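Local coordinates for hypothetical protein AF1531 (Archaeoglobus fulgidus, PDB 2I5H), which is of unknown function but belongs to the DUF655 family, whose kinship with helix-hairpin-helix proteins would be consistent with a role in nucleic-acid binding, at residues A[18-23]-A[69-74]; A[57-62]-A[82-87]. All coordinates share one frame; numbering follows the deposited sequence.

Contact 1. Residues A[18-23]-A[69-74]; sequences EDYAYV and MDRVYI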
loop_
_atom_site.group_PDB
_atom_site.type_symbol
_atom_site.label_atom_id
_atom_site.label_comp_id
_atom_site.label_asym_id
_atom_site.label_seq_id
_atom_site.Cartn_x
_atom_site.Cartn_y
_atom_site.Cartn_z
ATOM N N GLU A 18 -5.268 6.392 10.019
ATOM C CA GLU A 18 -3.821 6.053 9.927
ATOM C C GLU A 18 -3.009 6.740 11.020
ATOM O O GLU A 18 -3.221 7.917 11.315
ATOM C CB GLU A 18 -3.272 6.478 8.561
ATOM C CG GLU A 18 -3.949 5.810 7.377
ATOM C CD GLU A 18 -3.486 4.386 7.164
ATOM O OE1 GLU A 18 -2.827 3.820 8.065
ATOM O OE2 GLU A 18 -3.783 3.831 6.093
ATOM N N ASP A 19 -2.081 6.000 11.616
ATOM C CA ASP A 19 -1.209 6.544 12.650
ATOM C C ASP A 19 0.192 6.737 12.065
ATOM O O ASP A 19 0.936 7.628 12.481
ATOM C CB ASP A 19 -1.148 5.594 13.850
ATOM C CG ASP A 19 -1.590 6.260 15.135
ATOM O OD1 ASP A 19 -2.654 6.916 15.125
ATOM O OD2 ASP A 19 -0.882 6.127 16.156
ATOM N N TYR A 20 0.542 5.894 11.098
ATOM C CA TYR A 20 1.843 5.973 10.442
ATOM C C TYR A 20 1.703 5.827 8.929
ATOM O O TYR A 20 0.798 5.152 8.449
ATOM C CB TYR A 20 2.759 4.868 10.958
ATOM C CG TYR A 20 3.221 5.067 12.381
ATOM C CD1 TYR A 20 4.328 5.861 12.671
ATOM C CD2 TYR A 20 2.552 4.457 13.438
ATOM C CE1 TYR A 20 4.763 6.040 13.984
ATOM C CE2 TYR A 20 2.976 4.629 14.753
ATOM C CZ TYR A 20 4.081 5.418 15.019
ATOM O OH TYR A 20 4.509 5.575 16.318
ATOM N N ALA A 21 2.603 6.464 8.187
ATOM C CA ALA A 21 2.596 6.381 6.726
ATOM C C ALA A 21 4.028 6.333 6.213
ATOM O O ALA A 21 4.974 6.674 6.932
ATOM C CB ALA A 21 1.867 7.583 6.123
ATOM N N TYR A 22 4.183 5.909 4.965
ATOM C CA TYR A 22 5.497 5.815 4.343
ATOM C C TYR A 22 5.620 6.843 3.220
ATOM O O TYR A 22 4.687 7.047 2.437
ATOM C CB TYR A 22 5.716 4.394 3.814
ATOM C CG TYR A 22 6.066 3.383 4.892
ATOM C CD1 TYR A 22 7.388 2.987 5.099
ATOM C CD2 TYR A 22 5.079 2.827 5.702
ATOM C CE1 TYR A 22 7.720 2.058 6.086
ATOM C CE2 TYR A 22 5.399 1.894 6.695
ATOM C CZ TYR A 22 6.720 1.515 6.878
ATOM O OH TYR A 22 7.039 0.581 7.838
ATOM N N VAL A 23 6.774 7.500 3.156
ATOM C CA VAL A 23 7.025 8.529 2.164
ATOM C C VAL A 23 7.182 7.992 0.745
ATOM O O VAL A 23 7.966 7.077 0.496
ATOM C CB VAL A 23 8.288 9.346 2.530
ATOM C CG1 VAL A 23 8.577 10.368 1.451
ATOM C CG2 VAL A 23 8.094 10.021 3.877
ATOM N N MET A 69 10.478 5.869 1.424
ATOM C CA MET A 69 10.467 4.688 2.293
ATOM C C MET A 69 10.521 5.016 3.789
ATOM O O MET A 69 10.402 4.120 4.627
ATOM C CB MET A 69 11.610 3.724 1.937
ATOM C CG MET A 69 11.491 3.086 0.558
ATOM S SD MET A 69 10.503 1.556 0.509
ATOM C CE MET A 69 11.791 0.334 0.730
ATOM N N ASP A 70 10.711 6.288 4.131
ATOM C CA ASP A 70 10.728 6.680 5.541
ATOM C C ASP A 70 9.333 6.468 6.124
ATOM O O ASP A 70 8.318 6.695 5.449
ATOM C CB ASP A 70 11.086 8.162 5.708
ATOM C CG ASP A 70 12.571 8.401 5.868
ATOM O OD1 ASP A 70 13.357 7.432 5.808
ATOM O OD2 ASP A 70 12.951 9.574 6.047
ATOM N N ARG A 71 9.285 6.043 7.380
ATOM C CA ARG A 71 8.026 5.834 8.073
ATOM C C ARG A 71 7.826 7.068 8.945
ATOM O O ARG A 71 8.684 7.403 9.764
ATOM C CB ARG A 71 8.099 4.572 8.937
ATOM C CG ARG A 71 6.833 4.266 9.712
ATOM C CD ARG A 71 6.970 2.958 10.479
ATOM N NE ARG A 71 5.722 2.562 11.127
ATOM C CZ ARG A 71 5.542 2.503 12.442
ATOM N NH1 ARG A 71 6.531 2.818 13.270
ATOM N NH2 ARG A 71 4.374 2.114 12.931
ATOM N N VAL A 72 6.706 7.758 8.762
ATOM C CA VAL A 72 6.446 8.962 9.534
ATOM C C VAL A 72 5.164 8.877 10.338
ATOM O O VAL A 72 4.190 8.241 9.931
ATOM C CB VAL A 72 6.375 10.215 8.627
ATOM C CG1 VAL A 72 7.725 10.448 7.967
ATOM C CG2 VAL A 72 5.277 10.038 7.568
ATOM N N TYR A 73 5.179 9.517 11.497
ATOM C CA TYR A 73 4.024 9.519 12.366
ATOM C C TYR A 73 3.074 10.623 11.927
ATOM O O TYR A 73 3.480 11.774 11.757
ATOM C CB TYR A 73 4.463 9.747 13.815
ATOM C CG TYR A 73 3.320 9.791 14.791
ATOM C CD1 TYR A 73 2.615 8.634 15.123
ATOM C CD2 TYR A 73 2.928 10.993 15.372
ATOM C CE1 TYR A 73 1.543 8.676 16.011
ATOM C CE2 TYR A 73 1.859 11.047 16.262
ATOM C CZ TYR A 73 1.174 9.885 16.575
ATOM O OH TYR A 73 0.113 9.940 17.446
ATOM N N ILE A 74 1.812 10.260 11.714
ATOM C CA ILE A 74 0.804 11.227 11.306
ATOM C C ILE A 74 -0.386 11.221 12.263
ATOM O O ILE A 74 -1.474 11.684 11.916
ATOM C CB ILE A 74 0.306 10.939 9.871
ATOM C CG1 ILE A 74 -0.205 9.500 9.767
ATOM C CG2 ILE A 74 1.454 11.149 8.884
ATOM C CD1 ILE A 74 -0.941 9.194 8.453
#
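Ala21 and Val72 face each other as an antiparallel hydrogen-bonded pair, and each answers the other's backbone: Val72 N gives a bond to Ala21 O at 2.7 Å, and Ala21 N bonds to Val72 O at 3.0 Å. The exchange continues in both directions. Val23 N is taken by Asp70 O and Val23 O by Met69 N, while Ile74 N reaches Asp19 O at 2.9 Å. Val72 O and Asp70 O each receive a second, softer contact, from the CA-H of Tyr20 and of Tyr22. Strand 71-73 is one edge strand of a five-stranded antiparallel sheet, bound to strand 20-27, which on its other flank pairs with strand 44-49.

Tyr20, Tyr22, Arg71 and Tyr73 share one face of this sheet. Arg71 runs out extended, with CG anti to the backbone N (chi1 180°). Its CB makes a CH-pi contact over the Tyr22 ring, and its guanidinium lies flat on Tyr20, CZ standing 3.6 Å from the ring centroid in a cation-pi stack with planes 19° apart. The stack uses the face of the group, while NE forms a salt bridge with Glu50. Over the opposite face of Tyr20 comes the edge of Tyr73, an edge-to-face pair in which Tyr73 CD1 approaches Tyr20 CZ to 3.5 Å. Tyr73 OH is hydrogen-bonded by Gly77 N. At the margins, the Glu18 carboxylate takes the backbone N-H groups of Arg51 and Asn52, and Asp70 OD2 that of Leu67.

Contact 2. Residues A[57-62]-A[82-87]; sequences EVSIRK and VYKIKR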
loop_
_atom_site.group_PDB
_atom_site.type_symbol
_atom_site.label_atom_id
_atom_site.label_comp_id
_atom_site.label_asym_id
_atom_site.label_seq_id
_atom_site.Cartn_x
_atom_site.Cartn_y
_atom_site.Cartn_z
ATOM N N GLU A 57 -1.414 13.826 1.321
ATOM C CA GLU A 57 -0.430 14.846 1.024
ATOM C C GLU A 57 -0.311 15.571 2.366
ATOM O O GLU A 57 -1.323 15.927 2.976
ATOM C CB GLU A 57 -0.931 15.794 -0.061
ATOM C CG GLU A 57 0.081 16.849 -0.445
ATOM C CD GLU A 57 -0.129 17.366 -1.859
ATOM O OE1 GLU A 57 0.087 16.598 -2.826
ATOM O OE2 GLU A 57 -0.514 18.536 -1.997
ATOM N N VAL A 58 0.917 15.745 2.837
ATOM C CA VAL A 58 1.163 16.401 4.120
ATOM C C VAL A 58 2.268 17.435 4.003
ATOM O O VAL A 58 3.133 17.329 3.140
ATOM C CB VAL A 58 1.621 15.373 5.181
ATOM C CG1 VAL A 58 0.641 14.219 5.252
ATOM C CG2 VAL A 58 3.010 14.848 4.822
ATOM N N SER A 59 2.246 18.439 4.876
ATOM C CA SER A 59 3.321 19.415 4.877
ATOM C C SER A 59 4.393 18.835 5.812
ATOM O O SER A 59 4.093 18.031 6.701
ATOM C CB SER A 59 2.837 20.779 5.378
ATOM O OG SER A 59 2.075 20.653 6.562
ATOM N N ILE A 60 5.638 19.231 5.592
ATOM C CA ILE A 60 6.753 18.732 6.392
ATOM C C ILE A 60 7.351 19.881 7.203
ATOM O O ILE A 60 7.414 21.009 6.731
ATOM C CB ILE A 60 7.836 18.103 5.463
ATOM C CG1 ILE A 60 7.247 16.895 4.717
ATOM C CG2 ILE A 60 9.062 17.683 6.268
ATOM C CD1 ILE A 60 6.747 15.774 5.613
ATOM N N ARG A 61 7.769 19.590 8.434
ATOM C CA ARG A 61 8.354 20.602 9.306
ATOM C C ARG A 61 9.698 21.120 8.803
ATOM O O ARG A 61 10.408 20.439 8.067
ATOM C CB ARG A 61 8.528 20.030 10.714
ATOM C CG ARG A 61 7.219 19.628 11.375
ATOM C CD ARG A 61 7.481 18.978 12.730
ATOM N NE ARG A 61 8.065 19.944 13.649
ATOM C CZ ARG A 61 7.373 20.876 14.298
ATOM N NH1 ARG A 61 6.058 20.970 14.143
ATOM N NH2 ARG A 61 8.005 21.734 15.084
ATOM N N LYS A 62 10.045 22.330 9.221
ATOM C CA LYS A 62 11.309 22.937 8.818
ATOM C C LYS A 62 12.509 22.087 9.235
ATOM O O LYS A 62 12.484 21.421 10.267
ATOM C CB LYS A 62 11.444 24.333 9.435
ATOM C CG LYS A 62 10.344 25.291 9.041
ATOM C CD LYS A 62 10.597 26.684 9.596
ATOM C CE LYS A 62 9.492 27.639 9.170
ATOM N NZ LYS A 62 9.386 27.688 7.681
ATOM N N VAL A 82 6.257 15.208 10.136
ATOM C CA VAL A 82 5.094 15.768 9.458
ATOM C C VAL A 82 4.582 16.993 10.212
ATOM O O VAL A 82 4.579 17.021 11.445
ATOM C CB VAL A 82 3.959 14.714 9.352
ATOM C CG1 VAL A 82 2.660 15.365 8.865
ATOM C CG2 VAL A 82 4.380 13.605 8.407
ATOM N N TYR A 83 4.174 18.023 9.477
ATOM C CA TYR A 83 3.624 19.202 10.119
ATOM C C TYR A 83 2.115 19.001 10.146
ATOM O O TYR A 83 1.562 18.610 11.170
ATOM C CB TYR A 83 4.012 20.478 9.358
ATOM C CG TYR A 83 3.458 21.763 9.945
ATOM C CD1 TYR A 83 3.280 21.918 11.327
ATOM C CD2 TYR A 83 3.131 22.835 9.121
ATOM C CE1 TYR A 83 2.783 23.114 11.860
ATOM C CE2 TYR A 83 2.639 24.025 9.638
ATOM C CZ TYR A 83 2.464 24.159 11.008
ATOM O OH TYR A 83 1.957 25.338 11.499
ATOM N N LYS A 84 1.452 19.216 9.011
ATOM C CA LYS A 84 0.005 19.054 8.941
ATOM C C LYS A 84 -0.426 18.118 7.809
ATOM O O LYS A 84 0.275 17.978 6.802
ATOM C CB LYS A 84 -0.651 20.420 8.719
ATOM C CG LYS A 84 -0.354 21.459 9.796
ATOM C CD LYS A 84 -0.937 21.038 11.137
ATOM C CE LYS A 84 -0.734 22.119 12.186
ATOM N NZ LYS A 84 -1.361 21.752 13.485
ATOM N N ILE A 85 -1.570 17.467 7.990
ATOM C CA ILE A 85 -2.116 16.602 6.947
ATOM C C ILE A 85 -2.954 17.552 6.092
ATOM O O ILE A 85 -3.901 18.172 6.584
ATOM C CB ILE A 85 -3.015 15.495 7.529
ATOM C CG1 ILE A 85 -2.186 14.573 8.431
ATOM C CG2 ILE A 85 -3.645 14.677 6.394
ATOM C CD1 ILE A 85 -2.979 13.426 9.034
ATOM N N LYS A 86 -2.607 17.674 4.813
ATOM C CA LYS A 86 -3.316 18.594 3.923
ATOM C C LYS A 86 -4.611 18.040 3.331
ATOM O O LYS A 86 -5.674 18.669 3.425
ATOM C CB LYS A 86 -2.393 19.025 2.773
ATOM C CG LYS A 86 -1.024 19.554 3.192
ATOM C CD LYS A 86 -1.101 20.866 3.957
ATOM C CE LYS A 86 -1.401 22.043 3.044
ATOM N NZ LYS A 86 -1.332 23.333 3.793
ATOM N N ARG A 87 -4.527 16.862 2.726
ATOM C CA ARG A 87 -5.698 16.281 2.084
ATOM C C ARG A 87 -5.448 14.861 1.619
ATOM O O ARG A 87 -4.308 14.462 1.366
ATOM C CB ARG A 87 -6.073 17.121 0.866
ATOM C CG ARG A 87 -4.925 17.270 -0.130
ATOM C CD ARG A 87 -5.224 18.281 -1.248
ATOM N NE ARG A 87 -4.000 18.682 -1.948
ATOM C CZ ARG A 87 -3.962 19.499 -3.000
ATOM N NH1 ARG A 87 -5.082 20.016 -3.495
ATOM N NH2 ARG A 87 -2.797 19.800 -3.566
HETATM O O HOH W 1 0.779 23.057 6.459
HETATM O O HOH W 2 3.880 18.766 13.666
#
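Glu57 and Arg87 meet through two different first torsions: Glu57 carries CG anti to the backbone N (chi1 -178°), whereas Arg87 holds CG between its backbone N and carbonyl carbon (chi1 56°). From these starts the two extended chains run alongside each other in the same direction. Glu57 OE2 receives Arg87 NH2 at 3.0 Å in a salt bridge, on the syn side but 35° out of the carboxylate plane, while OE2 lies in the guanidinium plane; Arg87 NE adds a weak bond to the same oxygen at 3.5 Å. The other oxygen, OE1, is hydrogen-bonded to His31 NE2 and Gln46 NE2, so both oxygens of this buried carboxylate are engaged. An alanine here would probably leave the Arg87 guanidinium without its carboxylate mate and deprive His31 and Gln46 of their acceptor.

The backbone at this pair forms a classic beta bulge, with Lys86 and Arg87 both facing Glu57. Glu57 O accepts Lys86 N at 2.8 Å and, weakly, Arg87 N at 3.3 Å. At a second bulge Tyr83 and Lys84 both bond to Ser59, whose O takes Tyr83 N and whose OG takes Lys84 N at 2.9 Å. The same hydroxyl is hydrogen-bonded to a water at 2.7 Å, while Lys84 O accepts Ser59 N. Between the bulges Val58 pairs with Ile85, and its side chain reaches across to Val82 at about a right angle, Val58 CB 3.8 Å from Val82 CG1. Farther along, another water bridges Arg61 NH1 and Val82 O. With the cationic arginine on one oxygen and two N-H donors on the other, Glu57 is likely to be stabilised in its ionised form despite its burial.

In the fold
The chain enters strand 20-27, turns through strands 44-49 and 55-60, and returns as strand 71-73, where contact 1 closes a loop of 45 residues. That loop already contains residues 57-62, the first half of contact 2, whose partner 82-87 closes a shorter loop of 19 residues that holds strand 71-73. The two closures therefore cross instead of nesting. In the sheet, contact 1 attaches one outermost strand, 71-73, and contact 2 the other, 82-88, with 44-49 joining strands 20-27 and 55-60 between them. Their centres lie about 11 Å apart, and they touch directly: Val82 packs against Val72 and, just past that strand, Ile74.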